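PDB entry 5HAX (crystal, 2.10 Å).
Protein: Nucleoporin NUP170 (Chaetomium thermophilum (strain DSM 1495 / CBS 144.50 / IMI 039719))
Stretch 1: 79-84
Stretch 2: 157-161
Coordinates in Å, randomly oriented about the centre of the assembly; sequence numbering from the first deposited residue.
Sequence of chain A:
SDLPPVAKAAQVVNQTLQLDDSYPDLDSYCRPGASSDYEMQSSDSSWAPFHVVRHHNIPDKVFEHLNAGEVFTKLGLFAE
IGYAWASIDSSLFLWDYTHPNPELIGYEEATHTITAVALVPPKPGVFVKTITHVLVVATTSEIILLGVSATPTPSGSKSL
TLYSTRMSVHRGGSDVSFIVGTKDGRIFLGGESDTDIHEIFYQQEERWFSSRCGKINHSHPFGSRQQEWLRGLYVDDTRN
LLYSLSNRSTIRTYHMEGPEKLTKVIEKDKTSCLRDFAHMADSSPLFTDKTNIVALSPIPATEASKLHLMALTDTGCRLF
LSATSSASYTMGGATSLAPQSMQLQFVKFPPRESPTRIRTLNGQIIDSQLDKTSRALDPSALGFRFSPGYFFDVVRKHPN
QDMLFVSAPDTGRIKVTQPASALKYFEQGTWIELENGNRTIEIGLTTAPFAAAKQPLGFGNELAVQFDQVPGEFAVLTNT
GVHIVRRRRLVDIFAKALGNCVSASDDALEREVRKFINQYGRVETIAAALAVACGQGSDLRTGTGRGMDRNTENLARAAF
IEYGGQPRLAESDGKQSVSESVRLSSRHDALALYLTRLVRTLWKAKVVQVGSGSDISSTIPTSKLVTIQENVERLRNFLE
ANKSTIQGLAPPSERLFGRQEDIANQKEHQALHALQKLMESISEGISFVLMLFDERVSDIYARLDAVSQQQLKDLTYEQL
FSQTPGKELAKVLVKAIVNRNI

Stretch 1 (79-84) AEIGYA
Stretch 2 (157-161) SKSLT

Two short segments, 75 or more residues apart in sequence wherever they touch, meet over a small patch that buries 281 Å², both sides summed. They do not pair as strands: no backbone-to-backbone hydrogen bond crosses between them, and the closest register is Ile81 opposite Lys158, 6.1 Å from CA to CA. Side chains and two waters do the joining.

Stretch 1 opens with Ala79 and Glu80 at phi/psi -63/-23 and -64/-27. Ala79 is buried but out of reach of stretch 2; its O accepts a weak 3.5 Å hydrogen bond from Gly82 N, which closes a tight turn. Glu80 has an extended side chain (chi1 t, chi2 t), its CA-to-CB bond lies sideways to the partner, and its OE2 is satisfied elsewhere in the structure. Its contribution is the backbone: Glu80 O lies 3.9 Å from Lys158 NZ, and water 1 spans the gap, accepting from Lys158 NZ at 2.9 Å and giving a weak bond to Glu80 O at 3.4 Å.

Ile81 (-123/8; chi1 p, chi2 t) is buried and apolar. Its CB packs 3.9 Å from Lys158 CG, and its CD1 sits 3.9 Å from Leu160 CD1, so one branched side chain touches both partners. Lys158 (-63/138) points toward stretch 1 and folds through m, m, t, p, setting its CG against Ile81 while CD and CE lead on from there and NZ reaches water 1. Water 2 donates to Ile81 O at 2.6 Å and accepts a weak bond from Lys158 N at 3.3 Å, linking the two backbones indirectly.

Gly82 turns the chain at 73/29, a positive phi that by itself favours glycine. The chain then extends into a strand at Tyr83 (-118/150).

Tyr83 is the anchor. Its CA-to-CB bond points toward stretch 2, and chi1 -85° (m) with chi2 79° carries the hydroxyl to the partner's backbone, where OH donates to Lys158 O at 2.6 Å, near the ring plane. Leu160 (-112/122; chi1 t, chi2 150°) also points toward the contact and covers one ring face: its CD1 stands 3.9 Å from the ring centroid, only 4° off the normal, a CH-pi contact, and its CB lies 3.6 Å from Tyr83 CZ. Tyrosine thus suits this buried place by combining an apolar face with a polar tip. Between Lys158 and Leu160, Ser159 (-88/125; chi1 t) points away, the alternation expected of extended backbone.

Ala84 (-120/166) continues the strand, buried but beyond reach of stretch 2.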

ATOM      1  N   ALA A  79       7.917   4.703 -10.243  1.00 45.67           N
ATOM      2  CA  ALA A  79       6.667   3.952 -10.237  1.00 45.80           C
ATOM      3  C   ALA A  79       5.475   4.788  -9.785  1.00 45.98           C
ATOM      4  O   ALA A  79       4.336   4.453 -10.129  1.00 46.50           O
ATOM      5  CB  ALA A  79       6.803   2.723  -9.336  1.00 46.88           C
ATOM      6  N   GLU A  80       5.707   5.862  -9.025  1.00 45.97           N
ATOM      7  CA  GLU A  80       4.601   6.671  -8.520  1.00 51.04           C
ATOM      8  C   GLU A  80       3.824   7.338  -9.649  1.00 52.37           C
ATOM      9  O   GLU A  80       2.630   7.621  -9.496  1.00 50.24           O
ATOM     10  CB  GLU A  80       5.133   7.731  -7.555  1.00 56.73           C
ATOM     11  CG  GLU A  80       4.053   8.532  -6.837  1.00 71.41           C
ATOM     12  CD  GLU A  80       4.596   9.789  -6.186  1.00 80.73           C
ATOM     13  OE1 GLU A  80       5.751   9.764  -5.709  1.00 83.97           O
ATOM     14  OE2 GLU A  80       3.870  10.806  -6.162  1.00 79.14           O
ATOM     15  N   ILE A  81       4.478   7.591 -10.783  1.00 43.88           N
ATOM     16  CA  ILE A  81       3.885   8.298 -11.909  1.00 48.09           C
ATOM     17  C   ILE A  81       3.944   7.478 -13.192  1.00 51.20           C
ATOM     18  O   ILE A  81       3.634   7.992 -14.266  1.00 47.67           O
ATOM     19  CB  ILE A  81       4.555   9.671 -12.114  1.00 48.38           C
ATOM     20  CG1 ILE A  81       6.064   9.497 -12.318  1.00 49.38           C
ATOM     21  CG2 ILE A  81       4.278  10.572 -10.920  1.00 51.51           C
ATOM     22  CD1 ILE A  81       6.773  10.752 -12.774  1.00 50.60           C
ATOM     23  N   GLY A  82       4.344   6.212 -13.102  1.00 46.07           N
ATOM     24  CA  GLY A  82       4.358   5.351 -14.269  1.00 40.76           C
ATOM     25  C   GLY A  82       5.456   5.657 -15.263  1.00 54.84           C
ATOM     26  O   GLY A  82       5.284   5.399 -16.459  1.00 49.66           O
ATOM     27  N   TYR A  83       6.589   6.182 -14.801  1.00 47.48           N
ATOM     28  CA  TYR A  83       7.713   6.516 -15.661  1.00 45.97           C
ATOM     29  C   TYR A  83       8.939   5.699 -15.275  1.00 48.15           C
ATOM     30  O   TYR A  83       9.120   5.328 -14.111  1.00 41.53           O
ATOM     31  CB  TYR A  83       8.056   8.008 -15.581  1.00 48.20           C
ATOM     32  CG  TYR A  83       7.242   8.875 -16.510  1.00 57.76           C
ATOM     33  CD1 TYR A  83       5.946   9.247 -16.186  1.00 50.64           C
ATOM     34  CD2 TYR A  83       7.773   9.328 -17.710  1.00 56.47           C
ATOM     35  CE1 TYR A  83       5.199  10.040 -17.031  1.00 57.77           C
ATOM     36  CE2 TYR A  83       7.032  10.123 -18.565  1.00 60.59           C
ATOM     37  CZ  TYR A  83       5.745  10.477 -18.219  1.00 65.40           C
ATOM     38  OH  TYR A  83       5.002  11.268 -19.064  1.00 61.61           O
ATOM     39  N   ALA A  84       9.768   5.419 -16.274  1.00 47.68           N
ATOM     40  CA  ALA A  84      11.092   4.843 -16.096  1.00 44.92           C
ATOM     41  C   ALA A  84      12.121   5.803 -16.677  1.00 55.73           C
ATOM     42  O   ALA A  84      11.782   6.747 -17.397  1.00 45.70           O
ATOM     43  CB  ALA A  84      11.194   3.467 -16.767  1.00 43.98           C
ATOM     44  N   SER A 157      -2.086   8.192 -17.874  1.00 99.16           N
ATOM     45  CA  SER A 157      -0.646   8.224 -17.660  1.00 94.14           C
ATOM     46  C   SER A 157      -0.197   9.675 -17.596  1.00 99.26           C
ATOM     47  O   SER A 157      -0.568  10.481 -18.456  1.00104.25           O
ATOM     48  CB  SER A 157       0.094   7.479 -18.773  1.00 88.50           C
ATOM     49  OG  SER A 157      -0.155   8.067 -20.037  1.00 94.08           O
ATOM     50  N   LYS A 158       0.607   9.997 -16.586  1.00 94.01           N
ATOM     51  CA  LYS A 158       0.946  11.384 -16.297  1.00 92.32           C
ATOM     52  C   LYS A 158       1.715  12.013 -17.455  1.00 87.92           C
ATOM     53  O   LYS A 158       2.592  11.386 -18.055  1.00 85.38           O
ATOM     54  CB  LYS A 158       1.776  11.463 -15.012  1.00 81.02           C
ATOM     55  CG  LYS A 158       1.187  10.705 -13.818  1.00 77.02           C
ATOM     56  CD  LYS A 158      -0.034  11.403 -13.236  1.00 95.48           C
ATOM     57  CE  LYS A 158      -0.802  10.488 -12.288  1.00 86.94           C
ATOM     58  NZ  LYS A 158       0.048   9.938 -11.194  1.00 73.02           N
ATOM     59  N   SER A 159       1.370  13.260 -17.772  1.00 84.76           N
ATOM     60  CA  SER A 159       2.115  14.062 -18.737  1.00 78.56           C
ATOM     61  C   SER A 159       3.230  14.790 -17.999  1.00 72.24           C
ATOM     62  O   SER A 159       2.967  15.519 -17.036  1.00 78.69           O
ATOM     63  CB  SER A 159       1.199  15.059 -19.444  1.00 80.58           C
ATOM     64  OG  SER A 159       1.955  16.021 -20.157  1.00 86.17           O
ATOM     65  N   LEU A 160       4.466  14.609 -18.455  1.00 70.18           N
ATOM     66  CA  LEU A 160       5.647  15.076 -17.740  1.00 79.39           C
ATOM     67  C   LEU A 160       6.316  16.199 -18.524  1.00 72.01           C
ATOM     68  O   LEU A 160       6.701  16.010 -19.683  1.00 68.99           O
ATOM     69  CB  LEU A 160       6.622  13.922 -17.510  1.00 63.16           C
ATOM     70  CG  LEU A 160       7.670  14.145 -16.419  1.00 67.32           C
ATOM     71  CD1 LEU A 160       8.051  12.820 -15.786  1.00 62.42           C
ATOM     72  CD2 LEU A 160       8.900  14.842 -16.980  1.00 64.16           C
ATOM     73  N   THR A 161       6.455  17.360 -17.884  1.00 69.74           N
ATOM     74  CA  THR A 161       7.164  18.505 -18.439  1.00 71.64           C
ATOM     75  C   THR A 161       8.172  19.006 -17.414  1.00 69.60           C
ATOM     76  O   THR A 161       7.892  19.014 -16.211  1.00 64.03           O
ATOM     77  CB  THR A 161       6.199  19.634 -18.821  1.00 70.25           C
ATOM     78  OG1 THR A 161       5.437  20.028 -17.673  1.00 80.84           O
ATOM     79  CG2 THR A 161       5.254  19.180 -19.925  1.00 73.15           C
TER
HETATM   80  O   HOH W   1       0.500   7.198 -12.090  1.00 56.89           O
HETATM   81  O   HOH W   2       2.448   7.275 -16.520  1.00 62.30           O